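Side-chain contacts in Non-reducing end beta-L-arabinofuranosidase (Bacteroides thetaiotaomicron, PDB 5MQO), which probably hydrolyses glycosidic bonds of plant pectin as a family GH127 glycoside hydrolase: residues T26-S29 with Q30-Y33; F55-S59 with G60-Q64; S112-A115 with V116-P120; T212-D215 with A216-A220; E397-D401 with A402-E406. All coordinates share one frame; numbering follows the deposited sequence.

Interactions 2 to 5 lie on or between helices of the GH127 catalytic region; interaction 1 is a turn in the loop before strand 37-38. Interactions 2 and 3 sit on consecutive helices that pack together, Phe55, Ser59 and Leu63 meeting Val113. Interactions 1 and 5 also touch, through Met28 against Glu397 and Val398. Interaction 4 stands apart, about 21 Å or more between its centre and that of any other. Interaction 1 is largely buried and held by polar turn bonds. The others each combine buried and partly exposed residues: a wide helical turn in 2, an aromatic helix end in 3, an aromatic-aliphatic pair in 4 and an N-cap in 5.

Interaction 1: T26-S29 with Q30-Y33; sequences TDMS and QSRY
Met28 to Ser31 form a type I beta turn, closed by Ser31 N donating to Met28 O at 3.1 Å with an N-H...O angle of 161°; the donor stands well above the carbonyl plane. The side chains of the first and last residues of the turn come together. Ser31 OG lies beside its own backbone N, anti to the carbonyl carbon (chi1 -62°), which lays it against Met28 CA at 3.4 Å and Met28 CB at 3.8 Å. This buried hydroxyl is also hydrogen-bonded to Glu313 OE2, joining the turn to helix 297-314. An Asx turn precedes and overlaps the beta turn: Asp27 OD1 accepts from Ser29 N at 3.2 Å, met from above the carboxylate plane. The hydroxyl of Ser29 points to the same oxygen, with OG only 2.5 Å from Asp27 OD1, a very short separation whose exact value is doubtful. The backbone amide of Asp27 is itself bound by Glu250 OE1. At the outer corner Gln30 folds back at CG, bringing NE2 to 3.9 Å from Ser29 OG, a loose approach on the exposed side. Met28 turns the other way, its bent thioether end resting on Glu397 and Val398 of helix 382-399.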
loop_
_atom_site.group_PDB
_atom_site.type_symbol
_atom_site.label_atom_id
_atom_site.label_comp_id
_atom_site.label_asym_id
_atom_site.label_seq_id
_atom_site.Cartn_x
_atom_site.Cartn_y
_atom_site.Cartn_z
ATOM N N THR A 26 8.311 10.328 4.743
ATOM C CA THR A 26 7.764 10.795 6.021
ATOM C C THR A 26 8.777 10.759 7.164
ATOM O O THR A 26 9.374 9.730 7.480
ATOM C CB THR A 26 6.454 10.075 6.432
ATOM O OG1 THR A 26 6.571 8.670 6.215
ATOM C CG2 THR A 26 5.306 10.608 5.588
ATOM N N ASP A 27 8.871 11.894 7.834
ATOM C CA ASP A 27 9.919 12.152 8.750
ATOM C C ASP A 27 9.463 12.181 10.206
ATOM O O ASP A 27 9.215 13.254 10.756
ATOM C CB ASP A 27 10.506 13.484 8.351
ATOM C CG ASP A 27 11.726 13.817 9.113
ATOM O OD1 ASP A 27 12.328 12.891 9.695
ATOM O OD2 ASP A 27 12.075 15.016 9.110
ATOM N N MET A 28 9.416 11.010 10.845
ATOM C CA MET A 28 9.178 10.898 12.295
ATOM C C MET A 28 10.486 11.028 13.128
ATOM O O MET A 28 10.547 10.657 14.295
ATOM C CB MET A 28 8.450 9.581 12.602
ATOM C CG MET A 28 7.093 9.517 11.932
ATOM S SD MET A 28 5.957 8.154 12.250
ATOM C CE MET A 28 6.160 7.959 13.987
ATOM N N SER A 29 11.524 11.607 12.538
ATOM C CA SER A 29 12.832 11.659 13.165
ATOM C C SER A 29 12.880 12.503 14.451
ATOM O O SER A 29 13.656 12.196 15.329
ATOM C CB SER A 29 13.845 12.159 12.147
ATOM O OG SER A 29 13.538 13.494 11.777
ATOM N N GLN A 30 12.037 13.536 14.548
ATOM C CA GLN A 30 11.865 14.361 15.769
ATOM C C GLN A 30 10.621 14.002 16.579
ATOM O O GLN A 30 10.321 14.676 17.560
ATOM C CB GLN A 30 11.719 15.856 15.422
ATOM C CG GLN A 30 12.717 16.418 14.427
ATOM C CD GLN A 30 14.104 16.568 15.021
ATOM O OE1 GLN A 30 14.308 17.394 15.904
ATOM N NE2 GLN A 30 15.067 15.768 14.539
ATOM N N SER A 31 9.876 12.987 16.171
ATOM C CA SER A 31 8.575 12.743 16.780
ATOM C C SER A 31 8.760 12.077 18.142
ATOM O O SER A 31 9.457 11.096 18.227
ATOM C CB SER A 31 7.713 11.898 15.842
ATOM O OG SER A 31 7.492 12.610 14.640
ATOM N N ARG A 32 8.147 12.609 19.195
ATOM C CA ARG A 32 8.506 12.230 20.571
ATOM C C ARG A 32 8.166 10.797 20.932
ATOM O O ARG A 32 8.817 10.232 21.787
ATOM C CB ARG A 32 7.816 13.136 21.586
ATOM C CG ARG A 32 8.046 14.637 21.384
ATOM C CD ARG A 32 6.723 15.405 21.376
ATOM N NE ARG A 32 6.875 16.868 21.374
ATOM C CZ ARG A 32 5.866 17.757 21.379
ATOM N NH1 ARG A 32 4.580 17.365 21.393
ATOM N NH2 ARG A 32 6.153 19.062 21.368
ATOM N N TYR A 33 7.142 10.222 20.294
ATOM C CA TYR A 33 6.684 8.860 20.588
ATOM C C TYR A 33 6.780 7.977 19.349
ATOM O O TYR A 33 6.023 7.026 19.181
ATOM C CB TYR A 33 5.243 8.896 21.104
ATOM C CG TYR A 33 5.025 9.881 22.223
ATOM C CD1 TYR A 33 4.719 11.225 21.953
ATOM C CD2 TYR A 33 5.142 9.483 23.564
ATOM C CE1 TYR A 33 4.536 12.142 22.988
ATOM C CE2 TYR A 33 4.954 10.394 24.605
ATOM C CZ TYR A 33 4.661 11.716 24.304
ATOM O OH TYR A 33 4.484 12.590 25.318
#

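Interaction 2: F55-S59 with G60-Q64; sequences FNVFS and GTSLQ
Ser62 meets Phe58 one turn back along helix 50-69, its OG at the ring edge, in the ring plane and 3.9 Å from Phe58 CD1. The same oxygen lies 3.4 Å from Phe58 CA, and Val57 CG1 comes to 4.0 Å from Ser62 OG. This buried hydroxyl is hydrogen-bonded to Gly424 O outside the helix. Leu63 leans back along another side, its CD1 reaching Ser59 CA at 4.0 Å. Ser59 turns its OG between the backbone N and the carbonyl carbon (chi1 82°), and from there OG donates to Phe55 O at 3.1 Å. Ser59 N grips that carbonyl as well, the two donors arriving from opposite faces of its plane. With an alanine in place of Ser59, Phe55 O would probably lose the hydroxyl donor and be left with the backbone bond from the amide alone. Farther out, Phe58 lies against Leu463 and Leu466 of helix 458-466, and Phe55, Ser59 and Leu63 all rest on Val113 of helix 102-117. The backbone sets the spacing: Ser62 N bonds to Val57 O and Leu63 N to Phe58 O, each at 3.2 Å. These bonds span five residues, the mark of a pi-type turn within an alpha helix, here in a catalytic domain whose clan is built as an (alpha/alpha)6 barrel.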
loop_
_atom_site.group_PDB
_atom_site.type_symbol
_atom_site.label_atom_id
_atom_site.label_comp_id
_atom_site.label_asym_id
_atom_site.label_seq_id
_atom_site.Cartn_x
_atom_site.Cartn_y
_atom_site.Cartn_z
ATOM N N PHE A 55 10.353 0.103 -11.471
ATOM C CA PHE A 55 10.797 1.508 -11.428
ATOM C C PHE A 55 11.199 2.095 -12.796
ATOM O O PHE A 55 10.945 3.282 -13.043
ATOM C CB PHE A 55 11.925 1.704 -10.418
ATOM C CG PHE A 55 12.232 3.143 -10.132
ATOM C CD1 PHE A 55 13.190 3.835 -10.881
ATOM C CD2 PHE A 55 11.561 3.822 -9.133
ATOM C CE1 PHE A 55 13.485 5.161 -10.630
ATOM C CE2 PHE A 55 11.847 5.166 -8.876
ATOM C CZ PHE A 55 12.821 5.833 -9.621
ATOM N N ASN A 56 11.803 1.302 -13.686
ATOM C CA ASN A 56 12.072 1.797 -15.062
ATOM C C ASN A 56 10.805 2.029 -15.871
ATOM O O ASN A 56 10.735 3.001 -16.630
ATOM C CB ASN A 56 13.037 0.890 -15.854
ATOM C CG ASN A 56 14.506 1.125 -15.488
ATOM O OD1 ASN A 56 14.840 1.942 -14.611
ATOM N ND2 ASN A 56 15.391 0.402 -16.157
ATOM N N VAL A 57 9.803 1.165 -15.705
ATOM C CA VAL A 57 8.536 1.438 -16.319
ATOM C C VAL A 57 7.971 2.732 -15.728
ATOM O O VAL A 57 7.721 3.696 -16.464
ATOM C CB VAL A 57 7.568 0.282 -16.160
ATOM C CG1 VAL A 57 6.197 0.640 -16.730
ATOM C CG2 VAL A 57 8.124 -0.954 -16.846
ATOM N N PHE A 58 7.816 2.796 -14.406
ATOM C CA PHE A 58 7.079 3.930 -13.823
ATOM C C PHE A 58 7.746 5.266 -14.152
ATOM O O PHE A 58 7.048 6.222 -14.510
ATOM C CB PHE A 58 6.867 3.831 -12.295
ATOM C CG PHE A 58 6.320 2.513 -11.813
ATOM C CD1 PHE A 58 5.374 1.788 -12.555
ATOM C CD2 PHE A 58 6.760 1.980 -10.598
ATOM C CE1 PHE A 58 4.891 0.565 -12.103
ATOM C CE2 PHE A 58 6.277 0.760 -10.154
ATOM C CZ PHE A 58 5.345 0.051 -10.908
ATOM N N SER A 59 9.076 5.323 -14.033
ATOM C CA SER A 59 9.847 6.569 -14.247
ATOM C C SER A 59 10.024 6.864 -15.740
ATOM O O SER A 59 9.879 7.994 -16.200
ATOM C CB SER A 59 11.233 6.483 -13.576
ATOM O OG SER A 59 12.168 5.791 -14.396
ATOM N N GLY A 60 10.336 5.826 -16.489
ATOM C CA GLY A 60 10.594 5.972 -17.885
ATOM C C GLY A 60 9.414 5.740 -18.792
ATOM O O GLY A 60 9.616 5.514 -19.987
ATOM N N THR A 61 8.183 5.812 -18.289
ATOM C CA THR A 61 7.004 5.663 -19.185
ATOM C C THR A 61 5.725 6.216 -18.606
ATOM O O THR A 61 5.046 7.035 -19.242
ATOM C CB THR A 61 6.734 4.192 -19.557
ATOM O OG1 THR A 61 7.925 3.609 -20.094
ATOM C CG2 THR A 61 5.592 4.066 -20.573
ATOM N N SER A 62 5.392 5.727 -17.413
ATOM C CA SER A 62 4.128 6.041 -16.765
ATOM C C SER A 62 3.975 7.546 -16.534
ATOM O O SER A 62 2.954 8.102 -16.912
ATOM C CB SER A 62 4.000 5.270 -15.462
ATOM O OG SER A 62 4.214 3.893 -15.661
ATOM N N LEU A 63 4.987 8.192 -15.954
ATOM C CA LEU A 63 4.950 9.642 -15.730
ATOM C C LEU A 63 4.721 10.461 -17.022
ATOM O O LEU A 63 3.891 11.368 -17.009
ATOM C CB LEU A 63 6.231 10.137 -15.042
ATOM C CG LEU A 63 6.501 9.648 -13.620
ATOM C CD1 LEU A 63 7.952 9.889 -13.249
ATOM C CD2 LEU A 63 5.592 10.329 -12.604
ATOM N N GLN A 64 5.440 10.148 -18.116
ATOM C CA GLN A 64 5.230 10.845 -19.400
ATOM C C GLN A 64 3.832 10.571 -19.909
ATOM O O GLN A 64 3.092 11.483 -20.222
ATOM C CB GLN A 64 6.199 10.386 -20.490
ATOM C CG GLN A 64 7.683 10.502 -20.172
ATOM C CD GLN A 64 8.441 9.212 -20.516
ATOM O OE1 GLN A 64 8.415 8.731 -21.661
ATOM N NE2 GLN A 64 9.104 8.636 -19.512
#

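Interaction 3: S112-A115 with V116-P120; sequences SVYA and VNKDP
The C-terminal end of helix 102-117, where Tyr114 covers the backbone of Lys118, is overlapped by an Asx turn from Asn117 to Asp119 that leads directly into helix 120-136. Lys118 leaves the helix with positive phi, the left-handed region, while its N still donates to Tyr114 O at 2.8 Å, in the carbonyl plane and on a lone pair. Tyr114 CG is anti to the backbone N (chi1 178°), which sends the ring along the chain past the helix end. Lys118 CA then sits over one face, offset toward the rim, in a CH-pi contact 4.0 Å from the ring centroid and 26° off its normal. Asp119 O faces the ring edge instead, in plane and 3.2 Å from Tyr114 CE1. The aliphatic part of the lysine bends back over the last carbonyls, CE coming to 3.6 Å from Ala115 O. Asn117 faces the preceding turn, its ND2 at 3.7 Å from Val113 CG1, and its OD1 accepts from Asp119 N at 3.2 Å in a nearly straight bond that approaches from above the amide plane. Exchanging Asn117 for alanine would probably leave Asp119 N without this acceptor and set the turn freer to move. Asp119 in turn N-caps the next helix through Glu121 N. Tyr114 packs on Leu122 and Met126 of helix 120-136 and on Thr208 of helix 192-208, whereas Val113 and Val116 face Phe55 of helix 50-69.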
loop_
_atom_site.group_PDB
_atom_site.type_symbol
_atom_site.label_atom_id
_atom_site.label_comp_id
_atom_site.label_asym_id
_atom_site.label_seq_id
_atom_site.Cartn_x
_atom_site.Cartn_y
_atom_site.Cartn_z
ATOM N N SER A 112 9.950 12.483 -6.518
ATOM C CA SER A 112 10.307 11.306 -5.752
ATOM C C SER A 112 11.270 10.439 -6.528
ATOM O O SER A 112 12.218 9.865 -5.971
ATOM C CB SER A 112 9.027 10.531 -5.417
ATOM O OG SER A 112 8.185 11.303 -4.570
ATOM N N VAL A 113 10.963 10.323 -7.818
ATOM C CA VAL A 113 11.810 9.707 -8.836
ATOM C C VAL A 113 13.132 10.448 -8.993
ATOM O O VAL A 113 14.190 9.833 -9.019
ATOM C CB VAL A 113 11.058 9.694 -10.185
ATOM C CG1 VAL A 113 11.988 9.430 -11.370
ATOM C CG2 VAL A 113 9.930 8.667 -10.140
ATOM N N TYR A 114 13.059 11.770 -9.125
ATOM C CA TYR A 114 14.241 12.627 -9.163
ATOM C C TYR A 114 15.169 12.406 -7.978
ATOM O O TYR A 114 16.375 12.350 -8.156
ATOM C CB TYR A 114 13.844 14.104 -9.247
ATOM C CG TYR A 114 15.009 15.055 -9.248
ATOM C CD1 TYR A 114 15.667 15.392 -10.434
ATOM C CD2 TYR A 114 15.470 15.603 -8.061
ATOM C CE1 TYR A 114 16.759 16.248 -10.421
ATOM C CE2 TYR A 114 16.548 16.462 -8.036
ATOM C CZ TYR A 114 17.189 16.792 -9.210
ATOM O OH TYR A 114 18.248 17.670 -9.154
ATOM N N ALA A 115 14.632 12.253 -6.777
ATOM C CA ALA A 115 15.479 12.024 -5.589
ATOM C C ALA A 115 16.443 10.837 -5.756
ATOM O O ALA A 115 17.559 10.837 -5.226
ATOM C CB ALA A 115 14.617 11.844 -4.344
ATOM N N VAL A 116 15.995 9.848 -6.515
ATOM C CA VAL A 116 16.770 8.645 -6.820
ATOM C C VAL A 116 17.747 8.823 -7.980
ATOM O O VAL A 116 18.846 8.259 -7.929
ATOM C CB VAL A 116 15.811 7.439 -7.123
ATOM C CG1 VAL A 116 16.495 6.277 -7.842
ATOM C CG2 VAL A 116 15.198 6.935 -5.835
ATOM N N ASN A 117 17.328 9.526 -9.037
ATOM C CA ASN A 117 18.054 9.485 -10.325
ATOM C C ASN A 117 18.640 10.814 -10.821
ATOM O O ASN A 117 19.446 10.808 -11.745
ATOM C CB ASN A 117 17.199 8.792 -11.413
ATOM C CG ASN A 117 16.104 9.680 -11.983
ATOM O OD1 ASN A 117 15.961 10.860 -11.636
ATOM N ND2 ASN A 117 15.340 9.117 -12.897
ATOM N N LYS A 118 18.225 11.943 -10.238
ATOM C CA LYS A 118 18.859 13.261 -10.470
ATOM C C LYS A 118 18.842 13.697 -11.938
ATOM O O LYS A 118 19.693 14.472 -12.350
ATOM C CB LYS A 118 20.315 13.276 -9.946
ATOM C CG LYS A 118 20.514 12.745 -8.531
ATOM C CD LYS A 118 19.957 13.700 -7.473
ATOM C CE LYS A 118 20.186 13.146 -6.076
ATOM N NZ LYS A 118 19.992 14.170 -5.031
ATOM N N ASP A 119 17.881 13.195 -12.715
ATOM C CA ASP A 119 17.734 13.568 -14.111
ATOM C C ASP A 119 17.544 15.095 -14.123
ATOM O O ASP A 119 16.561 15.598 -13.558
ATOM C CB ASP A 119 16.523 12.831 -14.730
ATOM C CG ASP A 119 16.382 13.046 -16.250
ATOM O OD1 ASP A 119 17.212 13.771 -16.852
ATOM O OD2 ASP A 119 15.438 12.480 -16.850
ATOM N N PRO A 120 18.503 15.845 -14.710
ATOM C CA PRO A 120 18.287 17.292 -14.700
ATOM C C PRO A 120 17.153 17.734 -15.619
ATOM O O PRO A 120 16.676 18.858 -15.466
ATOM C CB PRO A 120 19.642 17.855 -15.150
ATOM C CG PRO A 120 20.625 16.765 -14.842
ATOM C CD PRO A 120 19.857 15.524 -15.200
#

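Interaction 4: T212-D215 with A216-A220; sequences TLFD and AAVKA
Phe214 and Val218, one turn apart on helix 212-230, make the closest side-chain packing of this contact, though both are only partly covered. The ring is swung out anti to the backbone N (chi1 -170°), and Val218 CG2, the branch anti to its own carbonyl carbon, lies over one face. This CH-pi contact places CG2 4.0 Å from the ring centroid, 19° off the normal and displaced toward the CE2 rim, where CG2 to Phe214 CE2 is 3.8 Å. The methyl also rests on Phe214 O at 3.5 Å, the carbonyl that accepts from Val218 N at 2.8 Å in a well-aligned helical bond. The ring is also stacked with His205 and touches Met251 and Ala254 of helix 243-255. On the buried side Leu213 CD1 reaches Ala216 CB at 4.1 Å, a looser methyl-to-methyl contact, while the rest of the leucine packs against Leu197 of helix 192-208 and Ile130 of helix 120-136.

The solvent side is held more by backbone than by side-chain packing. Asp215 and Lys219 are exposed; Lys219 N donates to Asp215 O at 3.2 Å, and the extended lysine runs outward after its CG passes the same oxygen at 3.4 Å. The carboxylate of Asp215 looks back instead, OD2 bonding to Thr211 OG1. The helix is amphipathic, Leu213 and Ala217 turned to neighbouring helices and Asp215 and Lys219 to water, consistent with a place in the (alpha/alpha)6 barrel of this clan.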
loop_
_atom_site.group_PDB
_atom_site.type_symbol
_atom_site.label_atom_id
_atom_site.label_comp_id
_atom_site.label_asym_id
_atom_site.label_seq_id
_atom_site.Cartn_x
_atom_site.Cartn_y
_atom_site.Cartn_z
ATOM N N THR A 212 11.437 26.681 -3.414
ATOM C CA THR A 212 10.529 27.292 -4.378
ATOM C C THR A 212 9.059 26.800 -4.230
ATOM O O THR A 212 8.151 27.619 -4.075
ATOM C CB THR A 212 11.127 27.206 -5.831
ATOM O OG1 THR A 212 10.400 28.056 -6.723
ATOM C CG2 THR A 212 11.186 25.783 -6.412
ATOM N N LEU A 213 8.832 25.483 -4.216
ATOM C CA LEU A 213 7.470 24.958 -4.053
ATOM C C LEU A 213 7.085 24.894 -2.585
ATOM O O LEU A 213 5.918 25.103 -2.240
ATOM C CB LEU A 213 7.300 23.563 -4.679
ATOM C CG LEU A 213 5.843 23.042 -4.674
ATOM C CD1 LEU A 213 4.893 23.986 -5.391
ATOM C CD2 LEU A 213 5.725 21.645 -5.257
ATOM N N PHE A 214 8.052 24.581 -1.726
ATOM C CA PHE A 214 7.805 24.513 -0.281
ATOM C C PHE A 214 7.127 25.759 0.292
ATOM O O PHE A 214 6.153 25.658 1.048
ATOM C CB PHE A 214 9.117 24.283 0.452
ATOM C CG PHE A 214 8.953 23.970 1.906
ATOM C CD1 PHE A 214 8.224 22.865 2.306
ATOM C CD2 PHE A 214 9.534 24.776 2.877
ATOM C CE1 PHE A 214 8.082 22.555 3.635
ATOM C CE2 PHE A 214 9.390 24.474 4.220
ATOM C CZ PHE A 214 8.667 23.352 4.601
ATOM N N ASP A 215 7.641 26.931 -0.080
ATOM C CA ASP A 215 7.063 28.207 0.366
ATOM C C ASP A 215 5.628 28.355 -0.132
ATOM O O ASP A 215 4.781 28.824 0.601
ATOM C CB ASP A 215 7.956 29.409 -0.023
ATOM C CG ASP A 215 9.299 29.442 0.770
ATOM O OD1 ASP A 215 9.314 29.179 1.995
ATOM O OD2 ASP A 215 10.345 29.752 0.176
ATOM N N ALA A 216 5.343 27.893 -1.343
ATOM C CA ALA A 216 3.943 27.795 -1.821
ATOM C C ALA A 216 3.086 26.906 -0.931
ATOM O O ALA A 216 1.950 27.234 -0.639
ATOM C CB ALA A 216 3.864 27.309 -3.268
ATOM N N ALA A 217 3.645 25.801 -0.483
ATOM C CA ALA A 217 2.954 24.907 0.437
ATOM C C ALA A 217 2.726 25.486 1.878
ATOM O O ALA A 217 1.585 25.396 2.397
ATOM C CB ALA A 217 3.699 23.576 0.486
ATOM N N VAL A 218 3.774 26.060 2.503
ATOM C CA VAL A 218 3.647 26.698 3.839
ATOM C C VAL A 218 2.505 27.755 3.855
ATOM O O VAL A 218 1.752 27.874 4.832
ATOM C CB VAL A 218 4.979 27.396 4.317
ATOM C CG1 VAL A 218 4.805 28.181 5.633
ATOM C CG2 VAL A 218 6.109 26.396 4.475
ATOM N N LYS A 219 2.397 28.526 2.774
ATOM C CA LYS A 219 1.309 29.487 2.621
ATOM C C LYS A 219 -0.064 28.828 2.499
ATOM O O LYS A 219 -1.023 29.290 3.116
ATOM C CB LYS A 219 1.555 30.384 1.413
ATOM C CG LYS A 219 2.712 31.354 1.590
ATOM C CD LYS A 219 2.780 32.251 0.376
ATOM C CE LYS A 219 3.885 33.270 0.502
ATOM N NZ LYS A 219 3.609 34.386 -0.441
ATOM N N ALA A 220 -0.150 27.756 1.712
ATOM C CA ALA A 220 -1.405 26.995 1.555
ATOM C C ALA A 220 -1.890 26.461 2.897
ATOM O O ALA A 220 -3.093 26.504 3.222
ATOM C CB ALA A 220 -1.204 25.846 0.591
#

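Interaction 5: E397-D401 with A402-E406; sequences EVTGD and AKYAE
Asp401 CG stands anti to its amide nitrogen (chi1 -164°) and Lys403 CG between its own N and carbonyl carbon (chi1 79°), two torsions that fold the carboxylate and the lysine chain against each other at the start of helix 402-416. Asp401 OD1 accepts from Lys403 N at 3.1 Å, nearly straight at 167°, on the anti side and somewhat out of the carboxylate plane. The same oxygen lies 3.2 Å from Lys403 CG, and OD2 follows the chain on to CD at 3.7 Å. The backbone adds a second bond, Tyr404 N to Asp401 O at 3.2 Å. On the other side of the turn Thr399 OG1 meets the Tyr404 ring at its edge, near its plane, 3.2 Å from CD2. The threonine oxygen is bound to Met395 O and also takes a weak bond from Asp401 N. This weak bond spans Gly400, the first residue past helix 382-399, which takes positive phi. Tyr404 is further fixed by an edge-to-face contact with Trp327 of helix 317-333 and by packing on Met395 and Leu396. Asp401 is thus a true N-cap linking two successive helices; its negative charge at the amino end probably offsets the partial positive charge of the first-turn amides, and Lys403 NZ, 4.7 Å from Asp401 OD2, is likely to add a modest attraction without forming a salt bridge.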
loop_
_atom_site.group_PDB
_atom_site.type_symbol
_atom_site.label_atom_id
_atom_site.label_comp_id
_atom_site.label_asym_id
_atom_site.label_seq_id
_atom_site.Cartn_x
_atom_site.Cartn_y
_atom_site.Cartn_z
ATOM N N GLU A 397 6.231 2.663 12.408
ATOM C CA GLU A 397 7.182 3.689 12.917
ATOM C C GLU A 397 6.904 4.057 14.408
ATOM O O GLU A 397 7.810 4.221 15.193
ATOM C CB GLU A 397 7.226 4.934 11.990
ATOM C CG GLU A 397 7.616 4.612 10.535
ATOM C CD GLU A 397 8.470 5.666 9.815
ATOM O OE1 GLU A 397 8.167 6.899 9.797
ATOM O OE2 GLU A 397 9.480 5.236 9.224
ATOM N N VAL A 398 5.638 4.122 14.779
ATOM C CA VAL A 398 5.217 4.351 16.158
ATOM C C VAL A 398 5.456 3.202 17.153
ATOM O O VAL A 398 5.478 3.454 18.353
ATOM C CB VAL A 398 3.704 4.669 16.147
ATOM C CG1 VAL A 398 3.056 4.482 17.499
ATOM C CG2 VAL A 398 3.470 6.079 15.633
ATOM N N THR A 399 5.562 1.959 16.676
ATOM C CA THR A 399 5.648 0.767 17.558
ATOM C C THR A 399 6.884 -0.127 17.420
ATOM O O THR A 399 7.223 -0.851 18.351
ATOM C CB THR A 399 4.428 -0.169 17.385
ATOM O OG1 THR A 399 4.386 -0.700 16.056
ATOM C CG2 THR A 399 3.162 0.561 17.669
ATOM N N GLY A 400 7.523 -0.135 16.257
ATOM C CA GLY A 400 8.660 -0.999 16.041
ATOM C C GLY A 400 8.295 -2.449 15.847
ATOM O O GLY A 400 9.180 -3.285 15.808
ATOM N N ASP A 401 7.003 -2.749 15.676
ATOM C CA ASP A 401 6.508 -4.118 15.595
ATOM C C ASP A 401 6.487 -4.569 14.138
ATOM O O ASP A 401 5.810 -3.981 13.295
ATOM C CB ASP A 401 5.106 -4.168 16.186
ATOM C CG ASP A 401 4.626 -5.589 16.507
ATOM O OD1 ASP A 401 4.848 -6.540 15.706
ATOM O OD2 ASP A 401 3.981 -5.722 17.577
ATOM N N ALA A 402 7.225 -5.632 13.842
ATOM C CA ALA A 402 7.334 -6.137 12.470
ATOM C C ALA A 402 5.988 -6.545 11.822
ATOM O O ALA A 402 5.886 -6.620 10.583
ATOM C CB ALA A 402 8.293 -7.308 12.436
ATOM N N LYS A 403 4.970 -6.823 12.640
ATOM C CA LYS A 403 3.688 -7.259 12.105
ATOM C C LYS A 403 3.021 -6.172 11.249
ATOM O O LYS A 403 2.270 -6.486 10.334
ATOM C CB LYS A 403 2.758 -7.732 13.223
ATOM C CG LYS A 403 2.082 -6.617 14.003
ATOM C CD LYS A 403 1.410 -7.147 15.250
ATOM C CE LYS A 403 0.544 -6.086 15.910
ATOM N NZ LYS A 403 -0.545 -6.737 16.684
ATOM N N TYR A 404 3.293 -4.906 11.547
ATOM C CA TYR A 404 2.818 -3.822 10.703
ATOM C C TYR A 404 3.594 -3.763 9.392
ATOM O O TYR A 404 3.022 -3.457 8.353
ATOM C CB TYR A 404 2.888 -2.481 11.444
ATOM C CG TYR A 404 2.002 -2.420 12.675
ATOM C CD1 TYR A 404 0.599 -2.503 12.559
ATOM C CD2 TYR A 404 2.550 -2.301 13.948
ATOM C CE1 TYR A 404 -0.211 -2.450 13.676
ATOM C CE2 TYR A 404 1.747 -2.262 15.060
ATOM C CZ TYR A 404 0.373 -2.330 14.918
ATOM O OH TYR A 404 -0.424 -2.283 16.026
ATOM N N ALA A 405 4.888 -4.074 9.430
ATOM C CA ALA A 405 5.670 -4.200 8.194
ATOM C C ALA A 405 5.161 -5.279 7.206
ATOM O O ALA A 405 5.237 -5.075 5.981
ATOM C CB ALA A 405 7.147 -4.416 8.504
ATOM N N GLU A 406 4.660 -6.397 7.728
ATOM C CA GLU A 406 4.058 -7.454 6.909
ATOM C C GLU A 406 2.917 -6.920 6.036
ATOM O O GLU A 406 2.855 -7.187 4.822
ATOM C CB GLU A 406 3.525 -8.569 7.820
ATOM C CG GLU A 406 3.052 -9.844 7.133
ATOM C CD GLU A 406 4.109 -10.528 6.296
ATOM O OE1 GLU A 406 5.284 -10.589 6.717
ATOM O OE2 GLU A 406 3.768 -11.015 5.202
#